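Local coordinates for globin protein (Ramazzottius varieornatus, PDB 5ZIQ) that binds a hexacoordinated heme within a globin fold and may bind oxygen, as globins generally do, at residues A45-L50 / S80-A85; I55-M60 / F127-K132. All coordinates share one frame; numbering follows the deposited sequence. Where two conformers were deposited one is given.

Interaction 1: A45-L50 / S80-A85; sequences AGKEML and SFEEAA
Gly46 and Ala85 meet in a buried helix-helix crossing, where helix 42-56 runs almost perpendicular to helix 79-97 beside the heme pocket, with local axes 8.6 Å apart and 95° between their directions. Without a side chain at Gly46, its CA can approach Ala85 O to 3.5 Å in a CA-H...O contact, whereas a CB there would clash with that oxygen. Beside this point the Ala85 methyl rests on the backbone, CB lying 3.5 Å from Lys47 N. This is the B/E helix crossing of the globin fold, which shows how small residues let two helices come close. Larger groups fill its flanks. Phe81 has CG anti to its backbone N (chi1 -170°), and its ring meets Lys47 CG through CE2 at 3.7 Å and Leu50 CB through CE1 at 3.8 Å. An alanine at Phe81 would probably open a gap there, leaving these aliphatic groups without their aromatic partner. Leu50 CD1 packs 3.8 Å from Ala84 CB, near the heme-ligating His88. On the other flank Lys47 runs extended alongside Glu82; its NZ hydrogen-bonds to Arg76 O and donates to a water 2.9 Å from NZ, which in turn donates to Glu82 OE2.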
loop_
_atom_site.group_PDB
_atom_site.type_symbol
_atom_site.label_atom_id
_atom_site.label_comp_id
_atom_site.label_asym_id
_atom_site.label_seq_id
_atom_site.Cartn_x
_atom_site.Cartn_y
_atom_site.Cartn_z
ATOM N N ALA A 45 -3.352 10.013 -1.400
ATOM C CA ALA A 45 -3.677 8.673 -0.851
ATOM C C ALA A 45 -2.554 8.185 0.060
ATOM O O ALA A 45 -2.812 7.702 1.144
ATOM C CB ALA A 45 -3.943 7.679 -1.974
ATOM N N GLY A 46 -1.305 8.316 -0.394
ATOM C CA GLY A 46 -0.149 7.949 0.416
ATOM C C GLY A 46 -0.084 8.706 1.732
ATOM O O GLY A 46 0.222 8.121 2.772
ATOM N N LYS A 47 -0.367 10.014 1.691
ATOM C CA LYS A 47 -0.402 10.825 2.913
ATOM C C LYS A 47 -1.478 10.299 3.863
ATOM O O LYS A 47 -1.220 10.124 5.059
ATOM C CB LYS A 47 -0.641 12.303 2.593
ATOM C CG LYS A 47 0.503 12.975 1.861
ATOM C CD LYS A 47 0.131 14.430 1.539
ATOM C CE LYS A 47 1.179 15.076 0.650
ATOM N NZ LYS A 47 0.821 16.480 0.301
ATOM N N GLU A 48 -2.664 10.014 3.324
ATOM C CA GLU A 48 -3.777 9.461 4.106
ATOM C C GLU A 48 -3.368 8.151 4.778
ATOM O O GLU A 48 -3.621 7.949 5.967
ATOM C CB GLU A 48 -5.006 9.231 3.219
ATOM C CG GLU A 48 -5.768 10.483 2.822
ATOM C CD GLU A 48 -7.014 10.174 2.009
ATOM O OE1 GLU A 48 -7.878 11.066 1.878
ATOM O OE2 GLU A 48 -7.135 9.039 1.496
ATOM N N MET A 49 -2.694 7.288 4.020
ATOM C CA MET A 49 -2.266 5.976 4.541
ATOM C C MET A 49 -1.348 6.109 5.725
ATOM O O MET A 49 -1.571 5.429 6.744
ATOM C CB MET A 49 -1.579 5.163 3.473
ATOM C CG MET A 49 -2.526 4.803 2.352
ATOM S SD MET A 49 -1.661 4.060 0.975
ATOM C CE MET A 49 -1.098 2.629 1.881
ATOM N N LEU A 50 -0.307 6.937 5.584
ATOM C CA LEU A 50 0.663 7.092 6.676
ATOM C C LEU A 50 0.055 7.735 7.907
ATOM O O LEU A 50 0.317 7.286 9.012
ATOM C CB LEU A 50 1.926 7.845 6.250
ATOM C CG LEU A 50 2.864 7.106 5.273
ATOM C CD1 LEU A 50 4.095 7.958 5.018
ATOM C CD2 LEU A 50 3.288 5.712 5.716
ATOM N N SER A 80 9.820 15.730 3.422
ATOM C CA SER A 80 10.158 14.359 3.811
ATOM C C SER A 80 8.919 13.481 3.908
ATOM O O SER A 80 8.943 12.315 3.518
ATOM C CB SER A 80 10.973 14.346 5.104
ATOM O OG SER A 80 12.252 14.915 4.860
ATOM N N PHE A 81 7.833 14.049 4.422
ATOM C CA PHE A 81 6.562 13.336 4.470
ATOM C C PHE A 81 5.994 13.016 3.081
ATOM O O PHE A 81 5.530 11.888 2.858
ATOM C CB PHE A 81 5.543 14.057 5.345
ATOM C CG PHE A 81 4.318 13.240 5.618
ATOM C CD1 PHE A 81 4.378 12.124 6.466
ATOM C CD2 PHE A 81 3.118 13.551 5.000
ATOM C CE1 PHE A 81 3.240 11.358 6.717
ATOM C CE2 PHE A 81 1.972 12.798 5.250
ATOM C CZ PHE A 81 2.031 11.695 6.098
ATOM N N GLU A 82 6.071 13.986 2.163
ATOM C CA GLU A 82 5.685 13.782 0.756
ATOM C C GLU A 82 6.480 12.600 0.168
ATOM O O GLU A 82 5.890 11.725 -0.480
ATOM C CB GLU A 82 5.924 15.052 -0.079
ATOM C CG GLU A 82 5.010 16.246 0.205
ATOM C CD GLU A 82 5.629 17.614 -0.151
ATOM O OE1 GLU A 82 6.677 17.717 -0.827
ATOM O OE2 GLU A 82 5.082 18.633 0.284
ATOM N N GLU A 83 7.792 12.531 0.470
ATOM C CA GLU A 83 8.630 11.439 -0.057
ATOM C C GLU A 83 8.182 10.100 0.511
ATOM O O GLU A 83 8.049 9.132 -0.236
ATOM C CB GLU A 83 10.126 11.692 0.193
ATOM C CG GLU A 83 10.651 12.849 -0.653
ATOM C CD GLU A 83 11.930 13.491 -0.126
ATOM O OE1 GLU A 83 12.491 14.335 -0.852
ATOM O OE2 GLU A 83 12.368 13.202 1.011
ATOM N N ALA A 84 7.935 10.052 1.826
ATOM C CA ALA A 84 7.527 8.804 2.472
ATOM C C ALA A 84 6.137 8.354 2.015
ATOM O O ALA A 84 5.900 7.166 1.793
ATOM C CB ALA A 84 7.586 8.949 3.990
ATOM N N ALA A 85 5.246 9.322 1.843
ATOM C CA ALA A 85 3.897 9.039 1.370
ATOM C C ALA A 85 3.940 8.410 -0.023
ATOM O O ALA A 85 3.264 7.397 -0.275
ATOM C CB ALA A 85 3.063 10.307 1.382
HETATM O O HOH W 1 2.591 18.533 -0.746
#

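Interaction 2: I55-M60 / F127-K132; sequences IEHPDM and FERMEK. With HEM (protoporphyrin IX containing Fe), chain E.
Arg129 and His57 both carry CG anti to the carbonyl carbon (chi1 -66° and -65°), and the arginine chain runs extended from CG to NE, carrying NE over the imidazole; the guanidinium beyond it lies over one face of that ring. In the globin fold this contact joins the end of the B helix and the turn after it to the N-terminal part of the G helix, residues 127-142, along the rim of the heme pocket. The two flat groups form a stack with planes 10° apart and centres 3.6 Å apart; Arg129 CZ lies nearest ND1, and NE sits over the middle of the ring. The aliphatic part contributes too, because Arg129 CD makes a CH-pi contact with the same imidazole, 3.8 Å from its centroid. Asp59 OD1 comes to the guanidinium edge, in a long salt bridge with Arg129 NH2 at 3.8 Å that is likely to be weak. Met60 CE packs obliquely, 3.5 Å from that same NH2, while Met60 SD reaches the heme methyl CMB. The next residue after the arginine, Met130, points the other way, and its CB lies against the heme methyl CMC. Glu56 OE1, touched by Lys132 CB, is linked to helix 127-142 through one water, which donates to Glu56 OE1 at 2.8 Å and to Arg129 O at 2.9 Å.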
loop_
_atom_site.group_PDB
_atom_site.type_symbol
_atom_site.label_atom_id
_atom_site.label_comp_id
_atom_site.label_asym_id
_atom_site.label_seq_id
_atom_site.Cartn_x
_atom_site.Cartn_y
_atom_site.Cartn_z
ATOM N N ILE A 55 -2.196 6.730 13.528
ATOM C CA ILE A 55 -3.373 6.697 14.424
ATOM C C ILE A 55 -3.510 5.295 15.013
ATOM O O ILE A 55 -3.651 5.130 16.228
ATOM C CB ILE A 55 -4.693 7.107 13.705
ATOM C CG1 ILE A 55 -4.704 8.605 13.374
ATOM C CG2 ILE A 55 -5.925 6.784 14.558
ATOM C CD1 ILE A 55 -5.632 8.969 12.228
ATOM N N GLU A 56 -3.441 4.289 14.152
ATOM C CA GLU A 56 -3.659 2.908 14.572
ATOM C C GLU A 56 -2.510 2.370 15.411
ATOM O O GLU A 56 -2.722 1.554 16.316
ATOM C CB GLU A 56 -3.927 2.036 13.356
ATOM C CG GLU A 56 -5.115 2.571 12.564
ATOM C CD GLU A 56 -5.787 1.552 11.677
ATOM O OE1 GLU A 56 -5.118 0.616 11.190
ATOM O OE2 GLU A 56 -6.999 1.704 11.448
ATOM N N HIS A 57 -1.306 2.847 15.118
ATOM C CA HIS A 57 -0.090 2.364 15.761
ATOM C C HIS A 57 0.881 3.534 15.921
ATOM O O HIS A 57 1.798 3.678 15.117
ATOM C CB HIS A 57 0.533 1.221 14.946
ATOM C CG HIS A 57 -0.316 -0.012 14.882
ATOM N ND1 HIS A 57 -0.389 -0.924 15.918
ATOM C CD2 HIS A 57 -1.143 -0.477 13.912
ATOM C CE1 HIS A 57 -1.218 -1.898 15.584
ATOM N NE2 HIS A 57 -1.684 -1.652 14.371
ATOM N N PRO A 58 0.685 4.379 16.963
ATOM C CA PRO A 58 1.552 5.562 17.154
ATOM C C PRO A 58 3.063 5.288 17.165
ATOM O O PRO A 58 3.824 6.123 16.684
ATOM C CB PRO A 58 1.068 6.134 18.492
ATOM C CG PRO A 58 -0.377 5.769 18.507
ATOM C CD PRO A 58 -0.410 4.367 17.955
ATOM N N ASP A 59 3.493 4.119 17.655
ATOM C CA ASP A 59 4.925 3.768 17.650
ATOM C C ASP A 59 5.535 3.611 16.242
ATOM O O ASP A 59 6.763 3.646 16.092
ATOM C CB ASP A 59 5.213 2.536 18.543
ATOM C CG ASP A 59 4.597 1.228 18.016
ATOM O OD1 ASP A 59 3.679 1.231 17.163
ATOM O OD2 ASP A 59 5.041 0.161 18.487
ATOM N N MET A 60 4.677 3.478 15.221
ATOM C CA MET A 60 5.141 3.386 13.834
ATOM C C MET A 60 5.717 4.718 13.353
ATOM O O MET A 60 6.644 4.733 12.546
ATOM C CB MET A 60 4.042 2.863 12.888
ATOM C CG MET A 60 3.601 1.405 13.119
ATOM S SD MET A 60 4.839 0.090 12.924
ATOM C CE MET A 60 5.657 0.096 14.520
ATOM N N PHE A 127 4.251 -5.270 8.064
ATOM C CA PHE A 127 3.720 -5.051 6.718
ATOM C C PHE A 127 2.188 -5.105 6.672
ATOM O O PHE A 127 1.549 -4.258 6.045
ATOM C CB PHE A 127 4.285 -6.038 5.709
ATOM C CG PHE A 127 5.754 -5.874 5.425
ATOM C CD1 PHE A 127 6.267 -4.711 4.812
ATOM C CD2 PHE A 127 6.635 -6.905 5.745
ATOM C CE1 PHE A 127 7.629 -4.605 4.531
ATOM C CE2 PHE A 127 7.996 -6.795 5.466
ATOM C CZ PHE A 127 8.492 -5.653 4.858
ATOM N N GLU A 128 1.603 -6.082 7.367
ATOM C CA GLU A 128 0.148 -6.245 7.405
ATOM C C GLU A 128 -0.579 -4.998 7.951
ATOM O O GLU A 128 -1.711 -4.725 7.570
ATOM C CB GLU A 128 -0.239 -7.517 8.194
ATOM C CG GLU A 128 -1.714 -7.911 8.113
ATOM C CD GLU A 128 -2.026 -9.208 8.846
ATOM O OE1 GLU A 128 -1.239 -9.618 9.738
ATOM O OE2 GLU A 128 -3.069 -9.828 8.527
ATOM N N ARG A 129 0.090 -4.212 8.793
ATOM C CA ARG A 129 -0.491 -2.971 9.322
ATOM C C ARG A 129 -0.782 -1.959 8.222
ATOM O O ARG A 129 -1.698 -1.158 8.336
ATOM C CB ARG A 129 0.436 -2.354 10.375
ATOM C CG ARG A 129 0.567 -3.206 11.631
ATOM C CD ARG A 129 1.549 -2.608 12.626
ATOM N NE ARG A 129 1.462 -3.322 13.900
ATOM C CZ ARG A 129 2.046 -2.925 15.028
ATOM N NH1 ARG A 129 1.879 -3.632 16.143
ATOM N NH2 ARG A 129 2.778 -1.813 15.059
ATOM N N MET A 130 -0.010 -2.000 7.146
ATOM C CA MET A 130 -0.233 -1.077 6.050
ATOM C C MET A 130 -1.510 -1.431 5.291
ATOM O O MET A 130 -2.121 -0.547 4.694
ATOM C CB MET A 130 0.974 -1.059 5.113
ATOM C CG MET A 130 1.005 0.116 4.132
ATOM S SD MET A 130 1.042 1.740 4.899
ATOM C CE MET A 130 2.690 1.788 5.598
ATOM N N GLU A 131 -1.918 -2.707 5.323
ATOM C CA GLU A 131 -3.157 -3.155 4.637
ATOM C C GLU A 131 -4.399 -2.383 5.044
ATOM O O GLU A 131 -5.113 -1.892 4.187
ATOM C CB GLU A 131 -3.438 -4.651 4.856
ATOM C CG GLU A 131 -2.332 -5.564 4.397
ATOM C CD GLU A 131 -2.714 -7.022 4.496
ATOM O OE1 GLU A 131 -3.870 -7.373 4.839
ATOM O OE2 GLU A 131 -1.840 -7.834 4.235
ATOM N N LYS A 132 -4.647 -2.281 6.357
ATOM C CA LYS A 132 -5.799 -1.545 6.887
ATOM C C LYS A 132 -5.731 -0.090 6.467
ATOM O O LYS A 132 -6.751 0.523 6.245
ATOM C CB LYS A 132 -5.872 -1.620 8.429
ATOM C CG LYS A 132 -6.631 -2.824 8.991
ATOM C CD LYS A 132 -6.391 -3.024 10.487
ATOM C CE LYS A 132 -7.479 -2.387 11.342
ATOM N NZ LYS A 132 -7.659 -3.096 12.620
HETATM C CHA HEM E . 10.876 2.489 3.147
HETATM C CHB HEM E . 8.275 2.202 7.208
HETATM C CHC HEM E . 5.428 -1.080 4.935
HETATM C CHD HEM E . 7.055 0.724 0.739
HETATM C C1A HEM E . 10.469 2.640 4.451
HETATM C C2A HEM E . 11.209 3.300 5.463
HETATM C C3A HEM E . 10.481 3.221 6.611
HETATM C C4A HEM E . 9.284 2.523 6.320
HETATM C CMA HEM E . 10.864 3.800 7.948
HETATM C CAA HEM E . 12.557 3.962 5.279
HETATM C CBA HEM E . 12.483 5.468 5.564
HETATM C CGA HEM E . 11.679 6.163 4.500
HETATM O O1A HEM E . 11.910 5.934 3.292
HETATM O O2A HEM E . 10.779 6.966 4.817
HETATM C C1B HEM E . 7.294 1.225 6.954
HETATM C C2B HEM E . 6.431 0.691 7.944
HETATM C C3B HEM E . 5.627 -0.233 7.337
HETATM C C4B HEM E . 6.006 -0.250 5.907
HETATM C CMB HEM E . 6.429 1.068 9.407
HETATM C CAB HEM E . 4.575 -1.051 7.958
HETATM C CBB HEM E . 3.711 -0.481 8.797
HETATM C C1C HEM E . 5.539 -0.820 3.577
HETATM C C2C HEM E . 4.679 -1.255 2.566
HETATM C C3C HEM E . 5.140 -0.712 1.369
HETATM C C4C HEM E . 6.293 0.054 1.660
HETATM C CMC HEM E . 3.476 -2.143 2.745
HETATM C CAC HEM E . 4.578 -0.854 0.014
HETATM C CBC HEM E . 3.607 -1.699 -0.263
HETATM C C1D HEM E . 8.274 1.298 1.099
HETATM C C2D HEM E . 9.217 1.775 0.071
HETATM C C3D HEM E . 10.278 2.266 0.738
HETATM C C4D HEM E . 9.983 2.080 2.171
HETATM C CMD HEM E . 9.013 1.713 -1.427
HETATM C CAD HEM E . 11.527 2.876 0.130
HETATM C CBD HEM E . 12.631 1.826 0.157
HETATM C CGD HEM E . 13.913 2.361 -0.431
HETATM O O1D HEM E . 13.889 3.400 -1.124
HETATM O O2D HEM E . 14.999 1.763 -0.229
HETATM N NA HEM E . 9.313 2.139 4.997
HETATM N NB HEM E . 7.010 0.623 5.798
HETATM N NC HEM E . 6.511 -0.045 3.004
HETATM N ND HEM E . 8.772 1.503 2.338
HETATM FE FE HEM E . 7.941 1.072 4.001
HETATM O O HOH W 2 -2.554 -0.431 10.961
#

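Helix 42-56 serves both contacts, and the comparison illustrates how chemistry follows depth in a globin. Interaction 1 lies in the core, where the middle of helix 42-56 crosses helix 79-97 through small residues and apolar side chains, with polar groups kept to one flank. Interaction 2 lies near the surface, where the end of that helix and the following turn meet helix 127-142 through stacking, a long ion pair and water. The two touch directly: Met49 CE packs 3.8 Å from Met130 SD, and Leu50 CD2 meets Met130 CE. Both also border the heme, interaction 1 through Ala84 and interaction 2 through Met60, Phe127 and Met130.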